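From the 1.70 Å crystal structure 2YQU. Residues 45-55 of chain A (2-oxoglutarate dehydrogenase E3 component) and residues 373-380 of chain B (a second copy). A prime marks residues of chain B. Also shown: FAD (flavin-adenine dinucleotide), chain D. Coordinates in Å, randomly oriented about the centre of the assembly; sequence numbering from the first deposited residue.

Chain A, residues 45-55: CIPSKALLETT
Chain B, residues 373-380: SGRARAMG

The most unusual feature of this contact is how closely the two backbones approach at a pair of alanines, the methyl of Ala378′ resting on main chain. Ala378′ sits where the backbones come nearest, with its CA 4.2 Å from the CA of Ala50, and its methyl points toward the other helix: Ala378′ CB is 3.7 Å from Ala50 N and 4.0 Å from Lys49 C. The two methyls also meet, Ala50 CB to Ala378′ CB at 4.2 Å, although the CA-to-CB bond of Ala50 runs sideways. At the closest point a methyl lies against a backbone, and the longer side chains meet beside it.

Build chain A 45-55 as continuous helix, phi near -65° and psi near -43°, with i to i+4 bonds from Lys49 N to Cys45 O (2.9 Å) through Thr55 N to Leu51 O (3.0 Å). Chain B contributes a short helix beginning at Gly374′: Gly374′ to Ala378′ have phi -57° to -63° and psi -37° to -51°, Met379′ is at -74/-16, and Ala378′ N bonds to Gly374′ O at 3.0 Å. The axes approach to 8.3 Å, and their N-to-C directions differ by 42°, with a signed crossing angle of -42°. The register places Ile46 by Gly374′ (CA to CA 6.7 Å), Ala50 by Ala378′, and Glu53 by Met379′ (CA to CA 5.5 Å).

Both ends of the short helix are finished locally. Ser373′, phi/psi -93/125 and chi1 t, is the N-cap: its OG accepts from Ala376′ N at 3.0 Å and 167°, a nearly straight bond. Gly380′ closes a Schellman motif at phi/psi 88/21, with its N bonded to Arg377′ O at 3.0 Å. A CB there would jam against the preceding carbonyl oxygen, so the backbone alone calls for glycine. Gly374′ answers a different constraint: an ideal CB would point toward chain A and lie only 3.0 Å from Ile46 CD1. Without it, Ile46 (m, m) can bring CD1 to 4.1 Å from Gly374′ CA.

The polar link lies beside the alanine contact. The CA-to-CB bond of Arg375′ points sideways, but chi1 t, chi2 p, chi3 t and chi4 -77° bring its end nearer to chain A. Glu53, whose CA-to-CB bond points toward chain B, with chi1 m, chi2 m and chi3 -171°, meets the guanidinium at its edge. The resulting salt bridge has Arg375′ NE donating to Glu53 OE1 at 2.8 Å and 147°, while NH1 of Arg375′ adds a weak bond to the same OE1 at 3.1 Å and 134°. Lys49 CG covers one guanidinium face, 4.2 Å from Arg375′ NE. Met379′ (m, t, p) packs by the carboxylate, its CG 3.5 Å from Glu53 CD.

Lys49 serves two neighbourhoods. Its CA-to-CB bond points toward chain B, but chi1 -99°, chi2 44°, chi3 91° and chi4 -170° lead its end away to the flavin, where NZ donates to FAD N5 at 3.1 Å and to Ser48 OG at 2.9 Å.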

# COMPACT_ATOMS: atom_id res chain seq x y z
N CYS A 45 -1.91 3.67 -19.21
CA CYS A 45 -1.62 3.24 -17.84
C CYS A 45 -0.77 1.98 -17.78
O CYS A 45 0.20 1.92 -17.05
CB CYS A 45 -2.92 2.98 -17.05
SG CYS A 45 -4.42 3.86 -17.57
N ILE A 46 -1.16 0.96 -18.54
CA ILE A 46 -0.53 -0.34 -18.40
C ILE A 46 0.91 -0.35 -18.90
O ILE A 46 1.80 -0.70 -18.14
CB ILE A 46 -1.41 -1.45 -19.02
CG1 ILE A 46 -2.72 -1.57 -18.24
CG2 ILE A 46 -0.66 -2.78 -19.07
CD1 ILE A 46 -2.55 -1.87 -16.73
N PRO A 47 1.18 0.02 -20.15
CA PRO A 47 2.58 0.04 -20.60
C PRO A 47 3.44 1.03 -19.79
O PRO A 47 4.60 0.70 -19.51
CB PRO A 47 2.49 0.44 -22.08
CG PRO A 47 1.16 1.10 -22.22
CD PRO A 47 0.25 0.40 -21.24
N SER A 48 2.89 2.18 -19.40
CA SER A 48 3.68 3.18 -18.68
C SER A 48 4.05 2.66 -17.30
O SER A 48 5.18 2.84 -16.86
CB SER A 48 2.97 4.54 -18.60
OG SER A 48 1.69 4.44 -18.02
N LYS A 49 3.10 2.00 -16.62
CA LYS A 49 3.41 1.43 -15.30
C LYS A 49 4.39 0.26 -15.39
O LYS A 49 5.23 0.09 -14.51
CB LYS A 49 2.14 1.08 -14.51
CG LYS A 49 1.76 2.16 -13.47
CD LYS A 49 1.87 3.60 -14.04
CE LYS A 49 0.60 4.10 -14.64
NZ LYS A 49 0.81 5.41 -15.41
N ALA A 50 4.31 -0.53 -16.46
CA ALA A 50 5.30 -1.58 -16.72
C ALA A 50 6.71 -0.99 -16.78
O ALA A 50 7.64 -1.48 -16.12
CB ALA A 50 4.98 -2.34 -18.01
N LEU A 51 6.85 0.11 -17.51
CA LEU A 51 8.14 0.78 -17.65
C LEU A 51 8.57 1.42 -16.34
O LEU A 51 9.73 1.37 -15.99
CB LEU A 51 8.10 1.84 -18.75
CG LEU A 51 8.01 1.31 -20.19
CD1 LEU A 51 7.96 2.49 -21.13
CD2 LEU A 51 9.16 0.40 -20.56
N LEU A 52 7.63 2.02 -15.62
CA LEU A 52 7.96 2.70 -14.37
C LEU A 52 8.40 1.72 -13.28
O LEU A 52 9.38 1.98 -12.57
CB LEU A 52 6.77 3.52 -13.87
CG LEU A 52 6.58 4.85 -14.61
CD1 LEU A 52 5.15 5.33 -14.48
CD2 LEU A 52 7.56 5.91 -14.10
N GLU A 53 7.69 0.61 -13.12
CA GLU A 53 8.01 -0.35 -12.07
C GLU A 53 9.38 -0.97 -12.31
O GLU A 53 10.17 -1.10 -11.39
CB GLU A 53 6.94 -1.45 -11.98
CG GLU A 53 5.62 -0.97 -11.41
CD GLU A 53 5.64 -0.80 -9.91
OE1 GLU A 53 4.57 -0.58 -9.32
OE2 GLU A 53 6.72 -0.91 -9.30
N THR A 54 9.64 -1.35 -13.56
CA THR A 54 10.88 -2.03 -13.92
C THR A 54 12.08 -1.09 -13.90
O THR A 54 13.13 -1.47 -13.40
CB THR A 54 10.78 -2.73 -15.30
OG1 THR A 54 10.23 -1.84 -16.28
CG2 THR A 54 9.82 -3.90 -15.24
N THR A 55 11.92 0.12 -14.42
CA THR A 55 13.04 1.07 -14.42
C THR A 55 13.35 1.51 -13.01
O THR A 55 14.49 1.80 -12.70
CB THR A 55 12.79 2.31 -15.31
OG1 THR A 55 11.54 2.92 -14.97
CG2 THR A 55 12.69 1.92 -16.77
N SER B 373 -4.31 -9.03 -11.99
CA SER B 373 -4.07 -7.62 -11.67
C SER B 373 -3.12 -6.97 -12.68
O SER B 373 -2.01 -7.44 -12.88
CB SER B 373 -3.49 -7.49 -10.26
OG SER B 373 -2.86 -6.24 -10.10
N GLY B 374 -3.57 -5.87 -13.29
CA GLY B 374 -2.75 -5.10 -14.20
C GLY B 374 -1.47 -4.60 -13.58
O GLY B 374 -0.39 -4.80 -14.14
N ARG B 375 -1.58 -3.97 -12.41
CA ARG B 375 -0.42 -3.48 -11.68
C ARG B 375 0.56 -4.58 -11.27
O ARG B 375 1.77 -4.43 -11.44
CB ARG B 375 -0.86 -2.69 -10.44
CG ARG B 375 0.25 -1.91 -9.77
CD ARG B 375 0.88 -0.82 -10.64
NE ARG B 375 1.87 -0.04 -9.90
CZ ARG B 375 1.58 0.92 -9.02
NH1 ARG B 375 2.55 1.56 -8.40
NH2 ARG B 375 0.33 1.24 -8.75
N ALA B 376 0.04 -5.68 -10.73
CA ALA B 376 0.88 -6.81 -10.34
C ALA B 376 1.67 -7.32 -11.54
O ALA B 376 2.87 -7.55 -11.44
CB ALA B 376 0.05 -7.93 -9.75
N ARG B 377 1.01 -7.47 -12.67
CA ARG B 377 1.67 -7.97 -13.86
C ARG B 377 2.78 -7.03 -14.31
O ARG B 377 3.87 -7.48 -14.66
CB ARG B 377 0.67 -8.21 -14.99
CG ARG B 377 1.19 -9.09 -16.13
CD ARG B 377 1.52 -10.54 -15.74
NE ARG B 377 0.36 -11.36 -15.39
CZ ARG B 377 -0.34 -12.11 -16.24
NH1 ARG B 377 -1.36 -12.82 -15.79
NH2 ARG B 377 -0.01 -12.17 -17.53
N ALA B 378 2.51 -5.73 -14.27
CA ALA B 378 3.50 -4.70 -14.62
C ALA B 378 4.76 -4.78 -13.74
O ALA B 378 5.87 -4.57 -14.23
CB ALA B 378 2.86 -3.32 -14.52
N MET B 379 4.59 -5.12 -12.47
CA MET B 379 5.70 -5.32 -11.53
C MET B 379 6.48 -6.62 -11.73
O MET B 379 7.56 -6.78 -11.17
CB MET B 379 5.17 -5.39 -10.09
CG MET B 379 4.54 -4.14 -9.57
SD MET B 379 3.63 -4.53 -8.05
CE MET B 379 4.97 -4.83 -6.94
N GLY B 380 5.91 -7.56 -12.48
CA GLY B 380 6.48 -8.88 -12.62
C GLY B 380 6.02 -9.84 -11.54
O GLY B 380 6.67 -10.85 -11.29
PA FAD D . -10.10 5.51 -23.82
O1A FAD D . -9.27 6.47 -24.59
O2A FAD D . -9.28 4.63 -22.87
O5B FAD D . -10.95 4.63 -24.85
C5B FAD D . -11.59 5.26 -25.94
C4B FAD D . -11.65 4.24 -27.06
O4B FAD D . -12.62 4.68 -27.99
C3B FAD D . -10.34 4.11 -27.82
O3B FAD D . -9.89 2.77 -27.78
C2B FAD D . -10.67 4.53 -29.24
O2B FAD D . -10.01 3.73 -30.19
C1B FAD D . -12.18 4.36 -29.29
N9A FAD D . -12.93 5.22 -30.21
C8A FAD D . -12.93 6.59 -30.27
N7A FAD D . -13.81 6.97 -31.22
C5A FAD D . -14.36 5.87 -31.76
C6A FAD D . -15.31 5.67 -32.76
N6A FAD D . -15.99 6.68 -33.31
N1A FAD D . -15.66 4.38 -33.07
C2A FAD D . -15.12 3.29 -32.43
N3A FAD D . -14.19 3.50 -31.43
C4A FAD D . -13.82 4.76 -31.13
N1 FAD D . -5.04 7.04 -16.18
C2 FAD D . -5.03 6.55 -14.89
O2 FAD D . -6.05 6.54 -14.20
N3 FAD D . -3.86 6.05 -14.37
C4 FAD D . -2.70 6.05 -15.11
O4 FAD D . -1.76 5.41 -14.67
C4X FAD D . -2.70 6.54 -16.42
N5 FAD D . -1.54 6.53 -17.18
C5X FAD D . -1.57 7.03 -18.48
C6 FAD D . -0.40 7.03 -19.24
C7 FAD D . -0.42 7.52 -20.55
C7M FAD D . 0.84 7.41 -21.37
C8 FAD D . -1.60 8.01 -21.10
C8M FAD D . -1.73 8.25 -22.58
C9 FAD D . -2.77 8.01 -20.33
C9A FAD D . -2.76 7.53 -19.02
N10 FAD D . -3.92 7.54 -18.24
C10 FAD D . -3.88 7.04 -16.95
C1' FAD D . -5.20 8.18 -18.71
C2' FAD D . -6.13 7.07 -19.22
O2' FAD D . -5.52 6.35 -20.28
C3' FAD D . -7.50 7.60 -19.63
O3' FAD D . -8.04 8.39 -18.58
C4' FAD D . -8.47 6.46 -19.91
O4' FAD D . -7.97 5.63 -20.93
C5' FAD D . -9.86 7.00 -20.26
O5' FAD D . -10.72 5.94 -20.60
P FAD D . -11.92 6.16 -21.65
O1P FAD D . -12.74 4.91 -21.72
O2P FAD D . -12.68 7.44 -21.35
O3P FAD D . -11.22 6.40 -23.08